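Local coordinates for protein alkylhalidase CmlS (Streptomyces venezuelae, PDB 3I3L) that binds FAD covalently and acts as a flavin-dependent halogenase in the biosynthesis of chloramphenicol, at residues A27-G32 with G188-K193; G35-L40 with L330-A335; F179-G184 with A340-I345; E303-D308 with A316-D321. All coordinates share one frame; numbering follows the deposited sequence.

How the interactions relate
All four contacts are buried, and what separates them is their place round the FAD-binding sheet. Interactions 1 and 3 use the neighbouring parallel strands 25-29 and 179-182, which are joined by backbone hydrogen bonds, probably including Ile29 O to Ala183 N; interaction 1 packs aliphatic groups beside the adenine, whereas interaction 3 adds an aromatic ring. Interactions 2 and 3 share helix 327-347: alanine, valine and serine allow a close helix pairing in the first, while bulky isoleucines and a phenylalanine fill the wider strand-to-helix spacing in the second. Interaction 4 lies at the edge of the same sheet, where a phenylalanine packs on a loop that continues to the flavin.

Interaction 1 of 4, residues A27-G32 with G188-K193; sequences AIIGGG and GPISRK. With FAD (flavin-adenine dinucleotide), chain B.
Ile29, the last residue of strand 25-29, is the side chain that meets Pro189 and Ile190 at the start of helix 189-194. The strand reaches this point already locked into the sheet: Ala27 pairs through its backbone with Phe179 and Ile181, and Ile28 pairs on its other flank with Thr50 and Tyr52. Both branches of Ile29 touch the proline ring. Ile29 CG2 lies 4.0 Å from Pro189 CD, while Ile29 CD1 approaches Pro189 CG at the same distance and extends more loosely toward Ile190 CG1 at 4.5 Å. A chi1 of -57° puts CG1 beside the backbone N and CG2 anti to it, which turns Ile29 CG2 to the cofactor, 3.7 Å from FAD N1A in the adenine, so this methyl is shared between protein and ligand. Val151 and Val154 of strand 151-155 also pack on Ile29. The chain then turns into glycines. Gly30 CA comes within 3.4 Å of FAD O4B, and its positive phi (103°) and this proximity both leave no room for a side chain. Gly31 N is hydrogen-bonded to Glu53 OE1. Gly32, at the N-cap of helix 33-44, passes the pyrophosphate with its C atom 3.6 Å from FAD O2P, and a side chain there would collide with O5B. Strand, glycine-rich turn and helix are consistent with the GxGxxG dinucleotide-binding motif of a Rossmann-type FAD domain.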
# COMPACT_ATOMS: atom_id res chain seq x y z
N ALA A 27 -22.26 11.99 1.19
CA ALA A 27 -22.64 10.79 0.48
C ALA A 27 -21.39 9.96 0.16
O ALA A 27 -20.33 10.51 -0.21
CB ALA A 27 -23.33 11.13 -0.84
N ILE A 28 -21.52 8.64 0.32
CA ILE A 28 -20.44 7.76 0.04
C ILE A 28 -20.90 6.72 -0.92
O ILE A 28 -21.81 5.95 -0.62
CB ILE A 28 -19.89 7.08 1.30
CG1 ILE A 28 -19.18 8.10 2.20
CG2 ILE A 28 -18.80 6.02 0.89
CD1 ILE A 28 -18.72 7.36 3.59
N ILE A 29 -20.26 6.67 -2.07
CA ILE A 29 -20.58 5.64 -3.09
C ILE A 29 -19.73 4.40 -2.87
O ILE A 29 -18.51 4.46 -3.05
CB ILE A 29 -20.23 6.19 -4.52
CG1 ILE A 29 -20.99 7.48 -4.80
CG2 ILE A 29 -20.52 5.19 -5.62
CD1 ILE A 29 -20.29 8.40 -5.87
N GLY A 30 -20.37 3.26 -2.56
CA GLY A 30 -19.70 2.00 -2.35
C GLY A 30 -19.56 1.63 -0.89
O GLY A 30 -19.19 2.43 -0.06
N GLY A 31 -19.88 0.38 -0.55
CA GLY A 31 -19.72 -0.08 0.83
C GLY A 31 -18.65 -1.15 1.02
O GLY A 31 -18.76 -1.98 1.93
N GLY A 32 -17.62 -1.17 0.14
CA GLY A 32 -16.46 -2.06 0.37
C GLY A 32 -15.62 -1.42 1.48
O GLY A 32 -16.08 -0.47 2.08
N GLY A 188 -16.05 2.73 -10.02
CA GLY A 188 -16.62 3.94 -9.44
C GLY A 188 -16.94 4.98 -10.52
O GLY A 188 -16.20 5.12 -11.50
N PRO A 189 -18.01 5.74 -10.34
CA PRO A 189 -18.47 6.62 -11.47
C PRO A 189 -17.67 7.90 -11.67
O PRO A 189 -17.64 8.41 -12.78
CB PRO A 189 -19.93 6.94 -11.13
CG PRO A 189 -19.95 6.86 -9.59
CD PRO A 189 -18.94 5.75 -9.20
N ILE A 190 -17.01 8.42 -10.64
CA ILE A 190 -16.40 9.73 -10.79
C ILE A 190 -15.19 9.75 -11.70
O ILE A 190 -15.10 10.60 -12.62
CB ILE A 190 -16.13 10.43 -9.41
CG1 ILE A 190 -17.43 10.51 -8.59
CG2 ILE A 190 -15.47 11.82 -9.64
CD1 ILE A 190 -17.39 11.48 -7.44
N SER A 191 -14.24 8.83 -11.50
CA SER A 191 -13.03 8.89 -12.36
C SER A 191 -13.43 8.70 -13.83
O SER A 191 -12.77 9.23 -14.74
CB SER A 191 -11.96 7.87 -11.99
OG SER A 191 -12.53 6.56 -12.00
N ARG A 192 -14.50 7.93 -14.05
CA ARG A 192 -14.92 7.65 -15.40
C ARG A 192 -15.60 8.88 -15.97
O ARG A 192 -15.27 9.35 -17.06
CB ARG A 192 -15.88 6.45 -15.45
CG ARG A 192 -15.74 5.66 -16.76
CD ARG A 192 -16.01 6.56 -17.98
NE ARG A 192 -15.04 6.42 -19.10
CZ ARG A 192 -15.40 6.35 -20.40
NH1 ARG A 192 -14.45 6.23 -21.35
NH2 ARG A 192 -16.70 6.40 -20.75
N LYS A 193 -16.57 9.40 -15.22
CA LYS A 193 -17.20 10.63 -15.58
C LYS A 193 -16.18 11.72 -15.99
O LYS A 193 -16.29 12.36 -17.05
CB LYS A 193 -18.07 11.07 -14.39
CG LYS A 193 -18.60 12.46 -14.49
CD LYS A 193 -18.72 13.04 -13.08
CE LYS A 193 -19.34 14.45 -13.13
NZ LYS A 193 -20.56 14.50 -13.99
PA FAD B . -14.14 -2.61 -3.71
O1A FAD B . -14.28 -2.98 -5.17
O2A FAD B . -13.67 -3.68 -2.80
O5B FAD B . -15.59 -2.06 -3.19
C5B FAD B . -16.33 -1.15 -3.98
C4B FAD B . -17.85 -1.34 -3.79
O4B FAD B . -18.52 -0.30 -4.55
C3B FAD B . -18.36 -2.66 -4.33
O3B FAD B . -18.95 -3.38 -3.30
C2B FAD B . -19.39 -2.28 -5.40
O2B FAD B . -20.54 -3.06 -5.28
C1B FAD B . -19.71 -0.82 -5.10
N9A FAD B . -20.09 0.03 -6.20
C8A FAD B . -19.50 0.13 -7.43
N7A FAD B . -20.14 1.07 -8.15
C5A FAD B . -21.20 1.52 -7.44
C6A FAD B . -22.18 2.45 -7.72
N6A FAD B . -22.19 3.10 -8.87
N1A FAD B . -23.10 2.73 -6.75
C2A FAD B . -23.10 2.08 -5.54
N3A FAD B . -22.12 1.17 -5.27
C4A FAD B . -21.18 0.89 -6.21
N1 FAD B . -5.94 -6.40 -2.03
C2 FAD B . -5.36 -6.78 -0.83
O2 FAD B . -5.34 -5.96 0.08
N3 FAD B . -4.81 -8.03 -0.67
C4 FAD B . -4.83 -8.93 -1.70
O4 FAD B . -4.33 -10.09 -1.52
C4X FAD B . -5.38 -8.54 -2.92
N5 FAD B . -5.43 -9.43 -3.97
C5X FAD B . -6.07 -9.07 -5.13
C6 FAD B . -6.11 -9.97 -6.21
C7 FAD B . -6.68 -9.58 -7.39
C7M FAD B . -6.76 -10.52 -8.57
C8 FAD B . -7.26 -8.31 -7.47
C8M FAD B . -7.97 -7.89 -8.69
C9 FAD B . -7.19 -7.39 -6.42
C9A FAD B . -6.58 -7.81 -5.24
N10 FAD B . -6.58 -6.92 -4.21
C10 FAD B . -5.94 -7.26 -3.07
C1' FAD B . -7.06 -5.55 -4.51
C2' FAD B . -8.18 -5.17 -3.57
O2' FAD B . -9.11 -6.17 -3.60
C3' FAD B . -8.82 -3.83 -3.84
O3' FAD B . -7.84 -2.82 -3.73
C4' FAD B . -9.93 -3.53 -2.77
O4' FAD B . -11.03 -4.38 -2.92
C5' FAD B . -10.44 -2.11 -2.96
O5' FAD B . -11.38 -1.80 -1.98
P FAD B . -12.45 -0.70 -2.38
O1P FAD B . -11.75 0.47 -3.03
O2P FAD B . -13.37 -0.43 -1.19
O3P FAD B . -13.26 -1.31 -3.64

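Interaction 2 of 4, residues G35-L40 with L330-A335; sequences GSVAGL and LASQSA
Val37 and Ala38 pack against Ser332 and Ala335 where two helices of the FAD-binding domain run side by side: helix 33-44, which follows the glycine-rich turn of the Rossmann-type motif, and helix 327-347. The short segments are nearly parallel, crossing at -25° with their axes 8.2 Å apart, a close pairing permitted by small residues. Ala335 projects directly at the partner helix, and its methyl rests on the backbone itself, with CB 3.5 Å from Ala38 N. Val37 flanks this methyl, its CG1 being 3.9 Å from Ala335 CB, and Ala38 CB approaches that same carbon at an equal distance from its own position on the helix. Val37 is the bulkier partner. Its CG1 branch, opposite the backbone N (chi1 175°), extends over to the main chain of the other helix and stops 3.7 Å from Ser332 O; the CG2 branch faces the serine hydroxyl, with Val37 CG2 4.1 Å from Ser332 OG. That hydroxyl has turned back to its own helix, where it is hydrogen-bonded to Val328 O, so the valine meets a serine whose polarity is already satisfied. The residues just before each segment include Ala34 and Val328, both FAD-binding. Within helix 327-347, Leu330 O accepts two hydrogen bonds from one residue, Ser334 N and Ser334 OG, each at 3.0 Å.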
# COMPACT_ATOMS: atom_id res chain seq x y z
N GLY A 35 -15.35 2.45 1.40
CA GLY A 35 -16.62 3.07 1.85
C GLY A 35 -16.91 2.96 3.35
O GLY A 35 -17.21 3.95 4.02
N SER A 36 -16.82 1.75 3.89
CA SER A 36 -17.07 1.52 5.30
C SER A 36 -16.13 2.28 6.21
O SER A 36 -16.55 2.87 7.19
CB SER A 36 -16.89 0.02 5.60
OG SER A 36 -18.07 -0.61 5.14
N VAL A 37 -14.82 2.19 5.93
CA VAL A 37 -13.84 2.89 6.73
C VAL A 37 -14.03 4.36 6.62
O VAL A 37 -13.84 5.07 7.62
CB VAL A 37 -12.36 2.50 6.35
CG1 VAL A 37 -11.35 3.32 7.11
CG2 VAL A 37 -12.16 1.04 6.63
N ALA A 38 -14.32 4.85 5.41
CA ALA A 38 -14.57 6.31 5.26
C ALA A 38 -15.79 6.75 6.15
O ALA A 38 -15.72 7.74 6.85
CB ALA A 38 -14.85 6.66 3.86
N GLY A 39 -16.87 5.97 6.12
CA GLY A 39 -18.08 6.31 6.86
C GLY A 39 -17.88 6.22 8.37
O GLY A 39 -18.21 7.16 9.08
N LEU A 40 -17.29 5.13 8.83
CA LEU A 40 -16.89 5.00 10.25
C LEU A 40 -16.00 6.15 10.70
O LEU A 40 -16.18 6.67 11.81
CB LEU A 40 -16.14 3.68 10.50
CG LEU A 40 -16.94 2.40 10.30
CD1 LEU A 40 -16.00 1.20 10.23
CD2 LEU A 40 -18.01 2.23 11.43
N LEU A 330 -4.45 0.46 1.07
CA LEU A 330 -4.57 1.82 0.46
C LEU A 330 -6.03 2.27 0.43
O LEU A 330 -6.30 3.45 0.61
CB LEU A 330 -3.99 1.82 -0.92
CG LEU A 330 -2.47 1.72 -0.98
CD1 LEU A 330 -2.01 1.66 -2.42
CD2 LEU A 330 -1.84 2.96 -0.30
N ALA A 331 -6.98 1.35 0.27
CA ALA A 331 -8.39 1.75 0.39
C ALA A 331 -8.67 2.31 1.82
O ALA A 331 -9.35 3.31 1.97
CB ALA A 331 -9.34 0.55 0.13
N SER A 332 -8.12 1.66 2.84
CA SER A 332 -8.38 2.03 4.26
C SER A 332 -7.71 3.31 4.59
O SER A 332 -8.30 4.20 5.21
CB SER A 332 -7.85 0.93 5.18
OG SER A 332 -8.63 -0.24 4.96
N GLN A 333 -6.46 3.43 4.20
CA GLN A 333 -5.67 4.61 4.51
C GLN A 333 -6.20 5.83 3.83
O GLN A 333 -6.27 6.90 4.44
CB GLN A 333 -4.22 4.36 4.13
CG GLN A 333 -3.32 5.57 3.89
CD GLN A 333 -1.93 5.17 3.28
OE1 GLN A 333 -1.32 4.16 3.75
NE2 GLN A 333 -1.41 5.96 2.25
N SER A 334 -6.59 5.71 2.56
CA SER A 334 -7.07 6.88 1.83
C SER A 334 -8.44 7.24 2.39
O SER A 334 -8.81 8.40 2.40
CB SER A 334 -7.12 6.64 0.30
OG SER A 334 -8.11 5.68 -0.12
N ALA A 335 -9.21 6.23 2.81
CA ALA A 335 -10.56 6.47 3.35
C ALA A 335 -10.45 7.28 4.61
O ALA A 335 -11.15 8.29 4.77
CB ALA A 335 -11.30 5.09 3.63

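Interaction 3 of 4, residues F179-G184 with A340-I345; sequences FVIDAG and AAIDRI. With FAD (flavin-adenine dinucleotide), chain B.
With CG opposite the carbonyl carbon (chi1 -69°), the Phe179 ring extends from strand 179-182 toward helix 327-347, and Ile342, whose chi1 of -75° sets CG1 beside the backbone N and leaves CG2 anti to it, lays that methyl over one face of the ring. Ile342 CG2 lies 4.1 Å from the Phe179 ring centroid and only 26° off the ring normal, a CH-pi contact. It is closest to one side of the ring, at 3.7 Å from Phe179 CD2. The two side chains slide past one another in opposite directions; the far end of the ring meets Ile345, one turn on, with Phe179 CZ 4.0 Å from Ile345 CG2, a methyl placed at the ring edge. Ile342 CD1 reaches two residues farther along the strand, to Ile181 CG1, 3.8 Å away. An alanine in place of Phe179 would remove the ring and is likely to leave Ile342 CG2 and Ile345 CG2 facing a gap between strand and helix. Strand and helix run nearly antiparallel, with helix 33-44 also packing on Ile181. At the end of the strand the character changes. Asp182 OD1 accepts from Gly184 N at 2.7 Å, met nearly in line with the C-O bond, to form an Asx turn, while OD2 takes Ile190 N. Just there Gly184 O lies 3.0 Å from FAD C8A. Between the two segments the contact is thus apolar throughout, and the side-chain hydrogen bonds of Asp182 lie at the end of the strand, next to the cofactor.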
# COMPACT_ATOMS: atom_id res chain seq x y z
N PHE A 179 -20.50 16.93 0.55
CA PHE A 179 -19.37 16.24 -0.07
C PHE A 179 -19.78 14.89 -0.58
O PHE A 179 -20.85 14.34 -0.15
CB PHE A 179 -18.18 16.09 0.87
CG PHE A 179 -17.52 17.37 1.19
CD1 PHE A 179 -16.44 17.82 0.45
CD2 PHE A 179 -17.93 18.13 2.29
CE1 PHE A 179 -15.80 19.03 0.75
CE2 PHE A 179 -17.29 19.37 2.60
CZ PHE A 179 -16.22 19.80 1.86
N VAL A 180 -19.00 14.37 -1.54
CA VAL A 180 -19.13 13.01 -1.96
C VAL A 180 -17.80 12.29 -1.92
O VAL A 180 -16.77 12.87 -2.27
CB VAL A 180 -19.78 12.90 -3.38
CG1 VAL A 180 -18.95 13.63 -4.45
CG2 VAL A 180 -19.99 11.40 -3.74
N ILE A 181 -17.80 11.04 -1.47
CA ILE A 181 -16.62 10.20 -1.60
C ILE A 181 -16.95 9.10 -2.61
O ILE A 181 -17.91 8.32 -2.40
CB ILE A 181 -16.21 9.53 -0.26
CG1 ILE A 181 -15.56 10.55 0.69
CG2 ILE A 181 -15.24 8.31 -0.53
CD1 ILE A 181 -15.41 10.01 2.06
N ASP A 182 -16.16 9.01 -3.68
CA ASP A 182 -16.29 7.81 -4.55
C ASP A 182 -15.42 6.68 -4.00
O ASP A 182 -14.19 6.74 -4.06
CB ASP A 182 -15.93 8.11 -5.99
CG ASP A 182 -16.22 6.95 -6.95
OD1 ASP A 182 -16.61 5.83 -6.47
OD2 ASP A 182 -16.01 7.14 -8.18
N ALA A 183 -16.06 5.65 -3.45
CA ALA A 183 -15.34 4.48 -2.97
C ALA A 183 -15.94 3.31 -3.72
O ALA A 183 -16.12 2.22 -3.16
CB ALA A 183 -15.53 4.34 -1.47
N GLY A 184 -16.32 3.58 -4.96
CA GLY A 184 -17.01 2.60 -5.78
C GLY A 184 -16.11 1.57 -6.44
O GLY A 184 -16.58 0.80 -7.33
N ALA A 340 -10.64 12.73 7.23
CA ALA A 340 -10.00 13.77 7.99
C ALA A 340 -9.96 15.03 7.15
O ALA A 340 -10.06 16.14 7.68
CB ALA A 340 -8.58 13.33 8.38
N ALA A 341 -9.76 14.86 5.84
CA ALA A 341 -9.68 16.00 4.92
C ALA A 341 -11.00 16.75 4.87
O ALA A 341 -11.03 17.98 4.90
CB ALA A 341 -9.29 15.51 3.48
N ILE A 342 -12.11 15.97 4.72
CA ILE A 342 -13.44 16.57 4.68
C ILE A 342 -13.72 17.32 6.03
O ILE A 342 -14.21 18.45 6.05
CB ILE A 342 -14.47 15.51 4.37
CG1 ILE A 342 -14.43 15.10 2.86
CG2 ILE A 342 -15.93 16.08 4.66
CD1 ILE A 342 -15.18 13.82 2.63
N ASP A 343 -13.36 16.70 7.14
CA ASP A 343 -13.51 17.35 8.44
C ASP A 343 -12.76 18.67 8.55
O ASP A 343 -13.29 19.68 9.01
CB ASP A 343 -13.07 16.40 9.57
CG ASP A 343 -13.26 17.01 10.95
OD1 ASP A 343 -14.40 17.43 11.28
OD2 ASP A 343 -12.28 17.11 11.69
N ARG A 344 -11.50 18.67 8.11
CA ARG A 344 -10.71 19.88 8.17
C ARG A 344 -11.26 20.99 7.32
O ARG A 344 -11.24 22.15 7.70
CB ARG A 344 -9.26 19.57 7.76
CG ARG A 344 -8.31 20.69 7.93
CD ARG A 344 -7.83 20.84 9.35
NE ARG A 344 -7.08 22.09 9.53
CZ ARG A 344 -6.60 22.53 10.69
NH1 ARG A 344 -6.71 21.82 11.80
NH2 ARG A 344 -5.98 23.71 10.73
N ILE A 345 -11.73 20.66 6.12
CA ILE A 345 -12.23 21.70 5.23
C ILE A 345 -13.54 22.26 5.79
O ILE A 345 -13.84 23.41 5.63
CB ILE A 345 -12.47 21.17 3.79
CG1 ILE A 345 -11.13 20.79 3.12
CG2 ILE A 345 -13.26 22.22 2.94
CD1 ILE A 345 -11.31 19.88 1.87
PA FAD B . -14.14 -2.61 -3.71
O1A FAD B . -14.28 -2.98 -5.17
O2A FAD B . -13.67 -3.68 -2.80
O5B FAD B . -15.59 -2.06 -3.19
C5B FAD B . -16.33 -1.15 -3.98
C4B FAD B . -17.85 -1.34 -3.79
O4B FAD B . -18.52 -0.30 -4.55
C3B FAD B . -18.36 -2.66 -4.33
O3B FAD B . -18.95 -3.38 -3.30
C2B FAD B . -19.39 -2.28 -5.40
O2B FAD B . -20.54 -3.06 -5.28
C1B FAD B . -19.71 -0.82 -5.10
N9A FAD B . -20.09 0.03 -6.20
C8A FAD B . -19.50 0.13 -7.43
N7A FAD B . -20.14 1.07 -8.15
C5A FAD B . -21.20 1.52 -7.44
C6A FAD B . -22.18 2.45 -7.72
N6A FAD B . -22.19 3.10 -8.87
N1A FAD B . -23.10 2.73 -6.75
C2A FAD B . -23.10 2.08 -5.54
N3A FAD B . -22.12 1.17 -5.27
C4A FAD B . -21.18 0.89 -6.21
N1 FAD B . -5.94 -6.40 -2.03
C2 FAD B . -5.36 -6.78 -0.83
O2 FAD B . -5.34 -5.96 0.08
N3 FAD B . -4.81 -8.03 -0.67
C4 FAD B . -4.83 -8.93 -1.70
O4 FAD B . -4.33 -10.09 -1.52
C4X FAD B . -5.38 -8.54 -2.92
N5 FAD B . -5.43 -9.43 -3.97
C5X FAD B . -6.07 -9.07 -5.13
C6 FAD B . -6.11 -9.97 -6.21
C7 FAD B . -6.68 -9.58 -7.39
C7M FAD B . -6.76 -10.52 -8.57
C8 FAD B . -7.26 -8.31 -7.47
C8M FAD B . -7.97 -7.89 -8.69
C9 FAD B . -7.19 -7.39 -6.42
C9A FAD B . -6.58 -7.81 -5.24
N10 FAD B . -6.58 -6.92 -4.21
C10 FAD B . -5.94 -7.26 -3.07
C1' FAD B . -7.06 -5.55 -4.51
C2' FAD B . -8.18 -5.17 -3.57
O2' FAD B . -9.11 -6.17 -3.60
C3' FAD B . -8.82 -3.83 -3.84
O3' FAD B . -7.84 -2.82 -3.73
C4' FAD B . -9.93 -3.53 -2.77
O4' FAD B . -11.03 -4.38 -2.92
C5' FAD B . -10.44 -2.11 -2.96
O5' FAD B . -11.38 -1.80 -1.98
P FAD B . -12.45 -0.70 -2.38
O1P FAD B . -11.75 0.47 -3.03
O2P FAD B . -13.37 -0.43 -1.19
O3P FAD B . -13.26 -1.31 -3.64

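Interaction 4 of 4, residues E303-D308 with A316-D321; sequences EVFSAD and AACFTD. With FAD (flavin-adenine dinucleotide), chain B.
Phe305 meets Ala317 and Cys318 along one side of its ring, the two partners being consecutive residues of the loop that follows strand 310-312. Its CB leaves the backbone without pointing at that loop, and CG stands opposite the carbonyl carbon (chi1 -69°), which swings the ring across to it. The contact begins at CD1, 3.8 Å from Ala317 CB. One atom farther along, Phe305 CE1 approaches Cys318 SG at 4.2 Å, with the sulfur near the ring plane at the edge. The ring also stacks with Tyr363 of helix 352-382, a residue that touches Ala317 and Cys318 as well. The backbone N of Phe305 is hydrogen-bonded to Asn360 OD1 of that helix. Segment 303-308 includes strand 306-307, outermost in the six-stranded sheet of the FAD-binding domain, which pairs antiparallel with strand 310-312. From there the chain passes Asp315, which hydrogen-bonds FAD, and enters 316-321. Ala317 O is hydrogen-bonded to Thr302 OG1, and one residue past the cysteine the loop reaches the cofactor. Phe319 CG lies opposite its backbone N (chi1 -176°), directing the ring edge-on to the flavin: Phe319 CZ is 3.8 Å from FAD C9, which lies in the plane of the phenyl ring, and 3.9 Å from FAD C8M. A serine in place of Phe319 would probably leave the C9 and C8M side of the isoalloxazine without this apolar neighbour. Phe319 CE1 sits 4.0 Å from FAD C1', and the ring also packs on Asp297, the residue covalently bound to FAD.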
# COMPACT_ATOMS: atom_id res chain seq x y z
N GLU A 303 -5.41 11.64 -12.71
CA GLU A 303 -4.89 12.98 -12.75
C GLU A 303 -5.30 13.72 -11.48
O GLU A 303 -4.54 14.57 -11.00
CB GLU A 303 -5.47 13.69 -13.98
CG GLU A 303 -4.87 15.00 -14.31
CD GLU A 303 -5.34 15.59 -15.68
OE1 GLU A 303 -6.27 15.02 -16.34
OE2 GLU A 303 -4.74 16.61 -16.10
N VAL A 304 -6.47 13.40 -10.94
CA VAL A 304 -7.09 14.12 -9.80
C VAL A 304 -7.59 13.14 -8.73
O VAL A 304 -8.50 12.38 -8.97
CB VAL A 304 -8.26 15.07 -10.28
CG1 VAL A 304 -8.77 16.02 -9.15
CG2 VAL A 304 -7.80 15.98 -11.48
N PHE A 305 -6.98 13.14 -7.55
CA PHE A 305 -7.45 12.23 -6.48
C PHE A 305 -8.61 12.90 -5.71
O PHE A 305 -9.43 12.20 -5.14
CB PHE A 305 -6.30 11.88 -5.52
CG PHE A 305 -5.24 11.01 -6.13
CD1 PHE A 305 -5.32 9.64 -6.02
CD2 PHE A 305 -4.19 11.55 -6.86
CE1 PHE A 305 -4.30 8.83 -6.57
CE2 PHE A 305 -3.23 10.72 -7.42
CZ PHE A 305 -3.28 9.41 -7.29
N SER A 306 -8.69 14.20 -5.74
CA SER A 306 -9.82 14.91 -5.12
C SER A 306 -9.72 16.40 -5.55
O SER A 306 -8.64 16.90 -5.84
CB SER A 306 -9.69 14.82 -3.58
OG SER A 306 -8.60 15.66 -3.12
N ALA A 307 -10.85 17.08 -5.55
CA ALA A 307 -10.94 18.50 -5.83
C ALA A 307 -12.33 18.95 -5.35
O ALA A 307 -13.22 18.13 -5.24
CB ALA A 307 -10.84 18.77 -7.35
N ASP A 308 -12.49 20.23 -5.11
CA ASP A 308 -13.82 20.79 -4.86
C ASP A 308 -14.60 20.03 -3.76
O ASP A 308 -14.18 19.98 -2.61
CB ASP A 308 -14.58 20.79 -6.19
CG ASP A 308 -13.87 21.62 -7.28
OD1 ASP A 308 -13.26 22.65 -6.95
OD2 ASP A 308 -13.96 21.23 -8.48
N ALA A 316 -11.21 3.25 -6.64
CA ALA A 316 -11.84 4.34 -7.37
C ALA A 316 -10.80 5.39 -7.77
O ALA A 316 -10.96 6.09 -8.77
CB ALA A 316 -13.02 5.02 -6.53
N ALA A 317 -9.73 5.50 -6.96
CA ALA A 317 -8.63 6.45 -7.23
C ALA A 317 -7.51 5.80 -8.04
O ALA A 317 -7.12 6.29 -9.09
CB ALA A 317 -8.03 6.99 -5.89
N CYS A 318 -6.96 4.69 -7.53
CA CYS A 318 -5.86 4.06 -8.20
C CYS A 318 -5.82 2.63 -7.83
O CYS A 318 -6.43 2.26 -6.84
CB CYS A 318 -4.52 4.77 -7.87
SG CYS A 318 -4.01 4.64 -6.13
N PHE A 319 -5.13 1.81 -8.65
CA PHE A 319 -5.04 0.35 -8.46
C PHE A 319 -3.57 -0.08 -8.61
O PHE A 319 -2.83 0.35 -9.53
CB PHE A 319 -5.87 -0.41 -9.49
CG PHE A 319 -5.88 -1.90 -9.27
CD1 PHE A 319 -6.81 -2.47 -8.44
CD2 PHE A 319 -4.90 -2.72 -9.85
CE1 PHE A 319 -6.80 -3.82 -8.15
CE2 PHE A 319 -4.88 -4.09 -9.61
CZ PHE A 319 -5.85 -4.66 -8.77
N THR A 320 -3.12 -0.88 -7.65
CA THR A 320 -1.73 -1.26 -7.55
C THR A 320 -1.72 -2.75 -7.78
O THR A 320 -2.58 -3.45 -7.26
CB THR A 320 -1.16 -0.95 -6.09
OG1 THR A 320 -2.13 -1.39 -5.11
CG2 THR A 320 -0.91 0.52 -5.87
N ASP A 321 -0.76 -3.22 -8.60
CA ASP A 321 -0.44 -4.64 -8.78
C ASP A 321 -0.39 -5.31 -7.43
O ASP A 321 0.38 -4.88 -6.55
CB ASP A 321 0.96 -4.72 -9.42
CG ASP A 321 1.39 -6.15 -9.71
OD1 ASP A 321 1.20 -7.03 -8.83
OD2 ASP A 321 1.95 -6.39 -10.82
PA FAD B . -14.14 -2.61 -3.71
O1A FAD B . -14.28 -2.98 -5.17
O2A FAD B . -13.67 -3.68 -2.80
O5B FAD B . -15.59 -2.06 -3.19
C5B FAD B . -16.33 -1.15 -3.98
C4B FAD B . -17.85 -1.34 -3.79
O4B FAD B . -18.52 -0.30 -4.55
C3B FAD B . -18.36 -2.66 -4.33
O3B FAD B . -18.95 -3.38 -3.30
C2B FAD B . -19.39 -2.28 -5.40
O2B FAD B . -20.54 -3.06 -5.28
C1B FAD B . -19.71 -0.82 -5.10
N9A FAD B . -20.09 0.03 -6.20
C8A FAD B . -19.50 0.13 -7.43
N7A FAD B . -20.14 1.07 -8.15
C5A FAD B . -21.20 1.52 -7.44
C6A FAD B . -22.18 2.45 -7.72
N6A FAD B . -22.19 3.10 -8.87
N1A FAD B . -23.10 2.73 -6.75
C2A FAD B . -23.10 2.08 -5.54
N3A FAD B . -22.12 1.17 -5.27
C4A FAD B . -21.18 0.89 -6.21
N1 FAD B . -5.94 -6.40 -2.03
C2 FAD B . -5.36 -6.78 -0.83
O2 FAD B . -5.34 -5.96 0.08
N3 FAD B . -4.81 -8.03 -0.67
C4 FAD B . -4.83 -8.93 -1.70
O4 FAD B . -4.33 -10.09 -1.52
C4X FAD B . -5.38 -8.54 -2.92
N5 FAD B . -5.43 -9.43 -3.97
C5X FAD B . -6.07 -9.07 -5.13
C6 FAD B . -6.11 -9.97 -6.21
C7 FAD B . -6.68 -9.58 -7.39
C7M FAD B . -6.76 -10.52 -8.57
C8 FAD B . -7.26 -8.31 -7.47
C8M FAD B . -7.97 -7.89 -8.69
C9 FAD B . -7.19 -7.39 -6.42
C9A FAD B . -6.58 -7.81 -5.24
N10 FAD B . -6.58 -6.92 -4.21
C10 FAD B . -5.94 -7.26 -3.07
C1' FAD B . -7.06 -5.55 -4.51
C2' FAD B . -8.18 -5.17 -3.57
O2' FAD B . -9.11 -6.17 -3.60
C3' FAD B . -8.82 -3.83 -3.84
O3' FAD B . -7.84 -2.82 -3.73
C4' FAD B . -9.93 -3.53 -2.77
O4' FAD B . -11.03 -4.38 -2.92
C5' FAD B . -10.44 -2.11 -2.96
O5' FAD B . -11.38 -1.80 -1.98
P FAD B . -12.45 -0.70 -2.38
O1P FAD B . -11.75 0.47 -3.03
O2P FAD B . -13.37 -0.43 -1.19
O3P FAD B . -13.26 -1.31 -3.64